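PDB 4V36: lysyl-trna-dependent l-ysyl-phosphatidylgycerol synthase from Bacillus licheniformis, which probably transfers lysine from lysyl-tRNA to the membrane lipid phosphatidylglycerol, a lipid modification that contributes to bacterial resistance. Local coordinates for residues 17-20 and 21-25; 29-32 and 33-36; 55-59 and 60-64; 276-279 and 280-284. All coordinates share one frame; numbering follows the deposited sequence.

Contact 1: 17-20 and 21-25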
loop_
_atom_site.group_PDB
_atom_site.type_symbol
_atom_site.label_atom_id
_atom_site.label_comp_id
_atom_site.label_asym_id
_atom_site.label_seq_id
_atom_site.Cartn_x
_atom_site.Cartn_y
_atom_site.Cartn_z
ATOM N N GLU A 17 11.476 -7.764 -14.931
ATOM C CA GLU A 17 11.081 -8.903 -15.754
ATOM C C GLU A 17 10.942 -10.178 -14.929
ATOM O O GLU A 17 9.967 -10.917 -15.071
ATOM C CB GLU A 17 12.087 -9.125 -16.884
ATOM C CG GLU A 17 11.752 -10.308 -17.781
ATOM C CD GLU A 17 12.787 -10.533 -18.864
ATOM O OE1 GLU A 17 13.761 -9.754 -18.929
ATOM O OE2 GLU A 17 12.626 -11.488 -19.652
ATOM N N LYS A 18 11.924 -10.433 -14.070
ATOM C CA LYS A 18 11.904 -11.619 -13.221
ATOM C C LYS A 18 10.776 -11.533 -12.199
ATOM O O LYS A 18 10.124 -12.532 -11.894
ATOM C CB LYS A 18 13.249 -11.796 -12.514
ATOM C CG LYS A 18 13.370 -13.086 -11.719
ATOM C CD LYS A 18 14.744 -13.217 -11.082
ATOM C CE LYS A 18 14.865 -14.511 -10.292
ATOM N NZ LYS A 18 16.208 -14.660 -9.666
ATOM N N LEU A 19 10.548 -10.331 -11.679
ATOM C CA LEU A 19 9.492 -10.107 -10.697
ATOM C C LEU A 19 8.109 -10.315 -11.305
ATOM O O LEU A 19 7.242 -10.943 -10.697
ATOM C CB LEU A 19 9.596 -8.699 -10.107
ATOM C CG LEU A 19 8.483 -8.311 -9.132
ATOM C CD1 LEU A 19 8.467 -9.248 -7.939
ATOM C CD2 LEU A 19 8.637 -6.869 -8.680
ATOM N N GLU A 20 7.909 -9.779 -12.506
ATOM C CA GLU A 20 6.630 -9.897 -13.199
ATOM C C GLU A 20 6.295 -11.355 -13.485
ATOM O O GLU A 20 5.154 -11.785 -13.316
ATOM C CB GLU A 20 6.647 -9.097 -14.503
ATOM C CG GLU A 20 5.357 -9.194 -15.300
ATOM C CD GLU A 20 4.150 -8.716 -14.515
ATOM O OE1 GLU A 20 4.202 -7.593 -13.969
ATOM O OE2 GLU A 20 3.153 -9.464 -14.438
ATOM N N ALA A 21 7.298 -12.109 -13.921
ATOM C CA ALA A 21 7.119 -13.525 -14.208
ATOM C C ALA A 21 6.774 -14.293 -12.938
ATOM O O ALA A 21 5.896 -15.152 -12.944
ATOM C CB ALA A 21 8.370 -14.098 -14.854
ATOM N N PHE A 22 7.465 -13.967 -11.851
ATOM C CA PHE A 22 7.271 -14.648 -10.576
ATOM C C PHE A 22 5.870 -14.430 -10.013
ATOM O O PHE A 22 5.214 -15.376 -9.578
ATOM C CB PHE A 22 8.317 -14.178 -9.559
ATOM C CG PHE A 22 8.137 -14.762 -8.184
ATOM C CD1 PHE A 22 8.678 -15.997 -7.865
ATOM C CD2 PHE A 22 7.432 -14.074 -7.209
ATOM C CE1 PHE A 22 8.516 -16.536 -6.602
ATOM C CE2 PHE A 22 7.264 -14.610 -5.945
ATOM C CZ PHE A 22 7.808 -15.842 -5.642
ATOM N N LEU A 23 5.417 -13.180 -10.025
ATOM C CA LEU A 23 4.155 -12.813 -9.390
ATOM C C LEU A 23 2.935 -13.420 -10.079
ATOM O O LEU A 23 1.870 -13.537 -9.474
ATOM C CB LEU A 23 4.014 -11.288 -9.343
ATOM C CG LEU A 23 4.953 -10.573 -8.369
ATOM C CD1 LEU A 23 4.738 -9.068 -8.414
ATOM C CD2 LEU A 23 4.762 -11.107 -6.958
ATOM N N GLU A 24 3.088 -13.810 -11.340
ATOM C CA GLU A 24 1.973 -14.389 -12.077
ATOM C C GLU A 24 2.041 -15.915 -12.100
ATOM O O GLU A 24 1.035 -16.581 -12.336
ATOM C CB GLU A 24 1.930 -13.838 -13.505
ATOM C CG GLU A 24 3.150 -14.166 -14.348
ATOM C CD GLU A 24 3.063 -13.579 -15.744
ATOM O OE1 GLU A 24 2.132 -12.787 -16.001
ATOM O OE2 GLU A 24 3.925 -13.910 -16.586
ATOM N N GLU A 25 3.223 -16.466 -11.842
ATOM C CA GLU A 25 3.396 -17.916 -11.850
ATOM C C GLU A 25 3.420 -18.493 -10.436
ATOM O O GLU A 25 3.296 -19.703 -10.253
ATOM C CB GLU A 25 4.680 -18.301 -12.590
ATOM C CG GLU A 25 5.957 -18.045 -11.803
ATOM C CD GLU A 25 7.209 -18.384 -12.590
ATOM O OE1 GLU A 25 7.095 -19.070 -13.627
ATOM O OE2 GLU A 25 8.308 -17.959 -12.172
#
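Leu19 and Leu23, one helical turn apart on helix 16-25, meet at an oblique angle through their branches: CD1 of Leu19 lies 3.8 Å from CD1 of Leu23 and just as near its CG. The two reach each other by different routes. Leu19 sets CG beside its carbonyl carbon, while Leu23 turns CG back beside its own backbone N (chi1 -71°), laying CG 3.3 Å from Leu19 O. Both are buried, as befits branched apolar residues on the inner side of a helix. Leu19 packs on Leu51 and Gln53 of strand 50-57, and Leu23 on Ser32 and Ser68. Phe22 also turns inward and meets the ring of Tyr44 edge-to-face.

The outer side pairs Glu20 with Glu24. Their side chains run across one another at about a right angle, the carboxylate planes 82° apart, and OE2 of Glu20 stands 3.8 Å from OE1 of Glu24. Glu24 gets there with CG held between its backbone N and carbonyl carbon (chi1 62°), which places CG 3.3 Å from Glu20 O.

Beneath both pairs runs the regular i to i+4 bonding: Ala21 N to Glu17 O at 3.1 Å, Phe22 N to Lys18 O at 3.0 Å and Leu23 N to Leu19 O at 3.0 Å. Lys18 directs its charge elsewhere, to Glu12. The helix is thus amphipathic, glued to the sheet by leucines and phenylalanine, whereas the two neighbouring carboxylates would disfavour each other somewhat, a cost that solvent probably moderates, more at Glu24 than at Glu20, which also touches Phe36.

Contact 2: 29-32 and 33-36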
loop_
_atom_site.group_PDB
_atom_site.type_symbol
_atom_site.label_atom_id
_atom_site.label_comp_id
_atom_site.label_asym_id
_atom_site.label_seq_id
_atom_site.Cartn_x
_atom_site.Cartn_y
_atom_site.Cartn_z
ATOM N N ASN A 29 1.121 -10.840 -2.848
ATOM C CA ASN A 29 0.249 -10.311 -1.807
ATOM C C ASN A 29 -0.118 -8.852 -2.067
ATOM O O ASN A 29 -0.141 -8.404 -3.213
ATOM C CB ASN A 29 0.904 -10.454 -0.430
ATOM C CG ASN A 29 2.237 -9.736 -0.338
ATOM O OD1 ASN A 29 2.291 -8.536 -0.071
ATOM N ND2 ASN A 29 3.320 -10.473 -0.553
ATOM N N ALA A 30 -0.400 -8.116 -0.998
ATOM C CA ALA A 30 -0.873 -6.742 -1.118
ATOM C C ALA A 30 0.244 -5.760 -1.460
ATOM O O ALA A 30 0.005 -4.736 -2.099
ATOM C CB ALA A 30 -1.569 -6.317 0.166
ATOM N N LEU A 31 1.462 -6.076 -1.038
ATOM C CA LEU A 31 2.584 -5.158 -1.200
ATOM C C LEU A 31 3.557 -5.624 -2.279
ATOM O O LEU A 31 4.631 -5.045 -2.449
ATOM C CB LEU A 31 3.320 -4.995 0.130
ATOM C CG LEU A 31 2.453 -4.584 1.323
ATOM C CD1 LEU A 31 3.228 -4.721 2.625
ATOM C CD2 LEU A 31 1.939 -3.162 1.152
ATOM N N SER A 32 3.175 -6.667 -3.008
ATOM C CA SER A 32 4.045 -7.262 -4.020
ATOM C C SER A 32 4.309 -6.322 -5.193
ATOM O O SER A 32 5.421 -6.274 -5.721
ATOM C CB SER A 32 3.441 -8.570 -4.535
ATOM O OG SER A 32 3.279 -9.507 -3.487
ATOM N N HIS A 33 3.285 -5.577 -5.595
ATOM C CA HIS A 33 3.385 -4.699 -6.756
ATOM C C HIS A 33 4.368 -3.555 -6.524
ATOM O O HIS A 33 4.895 -2.978 -7.474
ATOM C CB HIS A 33 2.008 -4.141 -7.122
ATOM C CG HIS A 33 1.970 -3.456 -8.453
ATOM N ND1 HIS A 33 1.883 -2.087 -8.586
ATOM C CD2 HIS A 33 2.010 -3.954 -9.712
ATOM C CE1 HIS A 33 1.869 -1.771 -9.868
ATOM N NE2 HIS A 33 1.945 -2.885 -10.574
ATOM N N LEU A 34 4.621 -3.235 -5.259
ATOM C CA LEU A 34 5.529 -2.145 -4.911
ATOM C C LEU A 34 6.979 -2.462 -5.270
ATOM O O LEU A 34 7.846 -1.589 -5.209
ATOM C CB LEU A 34 5.421 -1.820 -3.421
ATOM C CG LEU A 34 4.105 -1.164 -3.002
ATOM C CD1 LEU A 34 4.079 -0.916 -1.506
ATOM C CD2 LEU A 34 3.894 0.129 -3.771
ATOM N N GLY A 35 7.238 -3.710 -5.647
ATOM C CA GLY A 35 8.566 -4.117 -6.066
ATOM C C GLY A 35 8.965 -3.530 -7.408
ATOM O O GLY A 35 10.137 -3.557 -7.781
ATOM N N PHE A 36 7.990 -2.992 -8.135
ATOM C CA PHE A 36 8.256 -2.399 -9.441
ATOM C C PHE A 36 8.758 -0.962 -9.318
ATOM O O PHE A 36 9.022 -0.302 -10.323
ATOM C CB PHE A 36 7.002 -2.441 -10.316
ATOM C CG PHE A 36 6.592 -3.828 -10.721
ATOM C CD1 PHE A 36 7.344 -4.547 -11.637
ATOM C CD2 PHE A 36 5.452 -4.412 -10.193
ATOM C CE1 PHE A 36 6.970 -5.823 -12.013
ATOM C CE2 PHE A 36 5.072 -5.687 -10.566
ATOM C CZ PHE A 36 5.833 -6.394 -11.477
#
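The flat peptide group joining Ser32 to His33 takes a bond on one face: Gly35 N donates to Ser32 O at 3.1 Å from above the carbonyl plane, 49° out of it. The same oxygen also accepts from Gln53 NE2. The His33 ring leads away from this turn to meet the ring of Tyr190, the planes inclined at about 50°. The amide of Asn29 faces forward along the chain, where its OD1 accepts from Leu31 N at 2.8 Å, with the donor tilted from the amide plane.

Ser32 suits its place because a short hydroxyl can reach the backbone. With OG beside its own backbone N (chi1 -60°), it accepts an almost straight bond from Asn29 N at 2.6 Å, and OG also bonds Ser68 OG. Leu31 and Leu34 meet through CD2 of Leu31 and CD1 of Leu34 at 4.1 Å, beside a weak bond from Leu34 N to Leu31 O; both pack on Leu64. Gly35 adds no side chain to this buried bend.

An Asx turn at Asn29 thus leads directly into the tight 3-10 segment 33-36, in the loop after helix 16-25, with the Leu34 side chain about 7 Å from the bound lysine amide.

Contact 3: 55-59 and 60-64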
loop_
_atom_site.group_PDB
_atom_site.type_symbol
_atom_site.label_atom_id
_atom_site.label_comp_id
_atom_site.label_asym_id
_atom_site.label_seq_id
_atom_site.Cartn_x
_atom_site.Cartn_y
_atom_site.Cartn_z
ATOM N N ALA A 55 14.648 -3.605 2.240
ATOM C CA ALA A 55 15.561 -2.483 2.079
ATOM C C ALA A 55 16.586 -2.495 3.205
ATOM O O ALA A 55 16.285 -2.917 4.321
ATOM C CB ALA A 55 14.801 -1.169 2.057
ATOM N N LYS A 56 17.797 -2.039 2.908
ATOM C CA LYS A 56 18.878 -2.057 3.885
ATOM C C LYS A 56 19.048 -0.696 4.551
ATOM O O LYS A 56 19.143 0.329 3.877
ATOM C CB LYS A 56 20.187 -2.488 3.220
ATOM C CG LYS A 56 21.373 -2.585 4.167
ATOM C CD LYS A 56 22.614 -3.080 3.440
ATOM C CE LYS A 56 23.825 -3.103 4.358
ATOM N NZ LYS A 56 24.159 -1.742 4.864
ATOM N N VAL A 57 19.069 -0.695 5.881
ATOM C CA VAL A 57 19.301 0.522 6.651
ATOM C C VAL A 57 20.404 0.283 7.677
ATOM O O VAL A 57 20.148 -0.213 8.775
ATOM C CB VAL A 57 18.025 1.003 7.372
ATOM C CG1 VAL A 57 18.297 2.297 8.127
ATOM C CG2 VAL A 57 16.890 1.194 6.379
ATOM N N GLY A 58 21.632 0.633 7.312
ATOM C CA GLY A 58 22.776 0.387 8.168
ATOM C C GLY A 58 23.005 -1.101 8.346
ATOM O O GLY A 58 23.212 -1.825 7.373
ATOM N N GLN A 59 22.960 -1.558 9.591
ATOM C CA GLN A 59 23.107 -2.978 9.884
ATOM C C GLN A 59 21.745 -3.622 10.125
ATOM O O GLN A 59 21.647 -4.660 10.779
ATOM C CB GLN A 59 24.013 -3.191 11.100
ATOM C CG GLN A 59 25.471 -2.809 10.879
ATOM C CD GLN A 59 25.702 -1.309 10.912
ATOM O OE1 GLN A 59 25.059 -0.587 11.675
ATOM N NE2 GLN A 59 26.618 -0.832 10.078
ATOM N N ARG A 60 20.696 -3.000 9.596
ATOM C CA ARG A 60 19.338 -3.495 9.796
ATOM C C ARG A 60 18.563 -3.586 8.484
ATOM O O ARG A 60 18.530 -2.637 7.702
ATOM C CB ARG A 60 18.586 -2.601 10.788
ATOM C CG ARG A 60 19.289 -2.456 12.130
ATOM C CD ARG A 60 18.479 -1.629 13.113
ATOM N NE ARG A 60 19.239 -1.352 14.329
ATOM C CZ ARG A 60 18.726 -0.798 15.422
ATOM N NH1 ARG A 60 17.443 -0.462 15.461
ATOM N NH2 ARG A 60 19.496 -0.583 16.480
ATOM N N LEU A 61 17.941 -4.740 8.252
ATOM C CA LEU A 61 17.157 -4.968 7.042
ATOM C C LEU A 61 15.661 -4.886 7.333
ATOM O O LEU A 61 15.169 -5.520 8.266
ATOM C CB LEU A 61 17.494 -6.330 6.434
ATOM C CG LEU A 61 18.958 -6.621 6.093
ATOM C CD1 LEU A 61 19.122 -8.066 5.654
ATOM C CD2 LEU A 61 19.461 -5.678 5.013
ATOM N N VAL A 62 14.940 -4.107 6.533
ATOM C CA VAL A 62 13.497 -3.971 6.702
ATOM C C VAL A 62 12.738 -4.656 5.570
ATOM O O VAL A 62 12.796 -4.220 4.421
ATOM C CB VAL A 62 13.069 -2.492 6.769
ATOM C CG1 VAL A 62 11.576 -2.386 7.051
ATOM C CG2 VAL A 62 13.868 -1.755 7.832
ATOM N N VAL A 63 12.027 -5.728 5.904
ATOM C CA VAL A 63 11.238 -6.469 4.926
ATOM C C VAL A 63 9.849 -5.856 4.771
ATOM O O VAL A 63 9.203 -5.509 5.759
ATOM C CB VAL A 63 11.100 -7.953 5.325
ATOM C CG1 VAL A 63 10.238 -8.706 4.322
ATOM C CG2 VAL A 63 12.469 -8.599 5.446
ATOM N N LEU A 64 9.395 -5.720 3.528
ATOM C CA LEU A 64 8.069 -5.179 3.258
ATOM C C LEU A 64 7.026 -6.288 3.137
ATOM O O LEU A 64 6.933 -6.957 2.108
ATOM C CB LEU A 64 8.082 -4.333 1.983
ATOM C CG LEU A 64 6.762 -3.645 1.630
ATOM C CD1 LEU A 64 6.339 -2.702 2.745
ATOM C CD2 LEU A 64 6.872 -2.901 0.310
#
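Backbone hydrogen bonds join Ala55 to Val62 and Val57 to Arg60, two antiparallel hydrogen-bonded pairs. In the first, Ala55 N donates to Val62 O at 2.9 Å and Val62 N returns a bond to Ala55 O at 2.8 Å. In the second, Val57 N reaches Arg60 O at 2.7 Å, while Arg60 N binds Val57 O at 3.0 Å from above the carbonyl plane. That last bond closes a type II' turn, whose first corner, Gly58, has the positive phi of 65° that a residue lacking CB adopts easily.

Among side-chain polar bonds, Lys56 NZ donates to Gly58 O at 2.7 Å. Its chain runs extended and then bends at the last torsion (chi4 -62°), turning the ammonium in to the carbonyl at the turn.

Apolar contacts fall on both faces. Lys56 and Leu61, a non-hydrogen-bonded pair, meet where CD2 of Leu61 lies 3.7 Å from both CB and CG of the lysine; beyond it, Leu61 packs on Phe81 and Ala85 of helix 74-87. On the other face CG2 of Val57 stands 4.5 Å from CG2 of Val62, a diagonal approach between beta-branched residues well suited to strands. There Ala55, Arg60 and Val62 touch helix 319-330.

The chemistry thus suits a two-residue hairpin: lysine uses methylenes to shield a leucine and its charge to occupy a turn carbonyl, so that one residue serves both packing and turn.

Contact 4: 276-279 and 280-284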
loop_
_atom_site.group_PDB
_atom_site.type_symbol
_atom_site.label_atom_id
_atom_site.label_comp_id
_atom_site.label_asym_id
_atom_site.label_seq_id
_atom_site.Cartn_x
_atom_site.Cartn_y
_atom_site.Cartn_z
ATOM N N GLU A 276 6.517 7.002 26.891
ATOM C CA GLU A 276 6.491 8.313 26.258
ATOM C C GLU A 276 7.292 8.295 24.960
ATOM O O GLU A 276 6.923 8.954 23.986
ATOM C CB GLU A 276 7.031 9.387 27.204
ATOM C CG GLU A 276 7.047 10.787 26.609
ATOM C CD GLU A 276 5.683 11.234 26.112
ATOM O OE1 GLU A 276 4.661 10.836 26.711
ATOM O OE2 GLU A 276 5.631 11.983 25.116
ATOM N N ARG A 277 8.382 7.534 24.956
ATOM C CA ARG A 277 9.193 7.351 23.756
ATOM C C ARG A 277 8.347 6.844 22.596
ATOM O O ARG A 277 8.294 7.464 21.535
ATOM C CB ARG A 277 10.336 6.371 24.019
ATOM C CG ARG A 277 11.407 6.868 24.971
ATOM C CD ARG A 277 12.433 5.773 25.227
ATOM N NE ARG A 277 13.049 5.298 23.989
ATOM C CZ ARG A 277 13.675 4.133 23.866
ATOM N NH1 ARG A 277 13.764 3.314 24.905
ATOM N NH2 ARG A 277 14.209 3.780 22.704
ATOM N N LEU A 278 7.684 5.714 22.816
ATOM C CA LEU A 278 6.881 5.069 21.786
ATOM C C LEU A 278 5.710 5.944 21.355
ATOM O O LEU A 278 5.385 6.019 20.169
ATOM C CB LEU A 278 6.371 3.714 22.285
ATOM C CG LEU A 278 5.613 2.853 21.275
ATOM C CD1 LEU A 278 6.476 2.578 20.054
ATOM C CD2 LEU A 278 5.159 1.553 21.920
ATOM N N ALA A 279 5.083 6.608 22.322
ATOM C CA ALA A 279 3.934 7.464 22.048
ATOM C C ALA A 279 4.308 8.620 21.125
ATOM O O ALA A 279 3.605 8.900 20.155
ATOM C CB ALA A 279 3.348 7.994 23.349
ATOM N N ALA A 280 5.420 9.281 21.428
ATOM C CA ALA A 280 5.877 10.419 20.640
ATOM C C ALA A 280 6.225 10.009 19.211
ATOM O O ALA A 280 5.981 10.754 18.263
ATOM C CB ALA A 280 7.076 11.075 21.307
ATOM N N VAL A 281 6.792 8.816 19.068
ATOM C CA VAL A 281 7.191 8.308 17.761
ATOM C C VAL A 281 5.978 8.007 16.882
ATOM O O VAL A 281 5.970 8.320 15.692
ATOM C CB VAL A 281 8.051 7.037 17.899
ATOM C CG1 VAL A 281 8.265 6.390 16.547
ATOM C CG2 VAL A 281 9.383 7.371 18.545
ATOM N N ILE A 282 4.951 7.410 17.478
ATOM C CA ILE A 282 3.759 7.022 16.733
ATOM C C ILE A 282 2.979 8.228 16.219
ATOM O O ILE A 282 2.601 8.272 15.050
ATOM C CB ILE A 282 2.829 6.147 17.587
ATOM C CG1 ILE A 282 3.464 4.776 17.805
ATOM C CG2 ILE A 282 1.471 5.994 16.920
ATOM C CD1 ILE A 282 2.516 3.760 18.362
ATOM N N PHE A 283 2.743 9.206 17.087
ATOM C CA PHE A 283 2.024 10.412 16.685
ATOM C C PHE A 283 2.822 11.207 15.654
ATOM O O PHE A 283 2.251 11.924 14.832
ATOM C CB PHE A 283 1.700 11.281 17.901
ATOM C CG PHE A 283 0.570 10.751 18.738
ATOM C CD1 PHE A 283 -0.743 10.880 18.312
ATOM C CD2 PHE A 283 0.816 10.126 19.948
ATOM C CE1 PHE A 283 -1.788 10.393 19.077
ATOM C CE2 PHE A 283 -0.223 9.638 20.719
ATOM C CZ PHE A 283 -1.527 9.771 20.283
ATOM N N ASN A 284 4.144 11.075 15.704
ATOM C CA ASN A 284 5.008 11.636 14.673
ATOM C C ASN A 284 4.811 10.903 13.355
ATOM O O ASN A 284 4.897 11.491 12.276
ATOM C CB ASN A 284 6.477 11.558 15.098
ATOM C CG ASN A 284 7.428 12.020 14.007
ATOM O OD1 ASN A 284 7.845 11.235 13.156
ATOM N ND2 ASN A 284 7.777 13.302 14.030
#
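Phe283 sets the edge of its ring against the carbonyl of Ala279, one turn earlier, while the rest of the exposed ring points outward. With CG beside its own backbone N (chi1 -75°), the ring brings CD2 to 3.1 Å from Ala279 O, which lies near the ring plane. The same oxygen accepts a nearly straight bond from Phe283 N at 3.2 Å (176° at the hydrogen), so a backbone N-H and an aromatic edge share one carbonyl. Ala279, with only a methyl group, places no bulky side chain beside that ring.

Ile282 and Val281 use one branch each in a similar way. CG1 of Ile282, on the side of its backbone N (chi1 -70°), rests 3.3 Å from Leu278 O, to which Ile282 N bonds at 3.1 Å. Val281 sends CG2 to 3.2 Å from Arg277 O. Leu278 instead swings CG away from its N, towards its carbonyl side, where CG meets CD1 of Ile282 at 4.3 Å.

On the outer side Glu276 bends at chi2, and OE2 comes within 4.2 Å of CB of Ala280, whose N donates to Glu276 O. Arg277 and Val281 pack on helix 319-330, and Thr275 OG1 accepts from Leu278 N.

The ring edge of Phe283 probably adds a weak polar attraction to a carbonyl already bonded, whereas the aliphatic branches of Val281 and Ile282 simply pack against theirs; the carboxylate of Glu276 near the N-terminal end would probably be favoured by the helix dipole.

Overall arrangement
Contact 2 is the buried one; contacts 1 and 3 are partly buried, and contact 4 lies on the surface. The first three form a connected group. Leu23 CD2 of contact 1 touches Ser32 CB of contact 2 at 3.7 Å, and Leu31 CD1 of contact 2 meets Leu64 CD1 of contact 3 at the same distance. Contact 4 touches none of them and sits across the chain's centre from contact 1, yet contacts 3 and 4 both lean on helix 319-330. The chemistry follows place: hydroxyl and amide bonds secure the buried turn, paired backbone bonds hold the hairpin of contact 3, leucines seat helix 16-25, and the outward sides of both helices are mostly charged or small, though contact 4 also exposes Phe283.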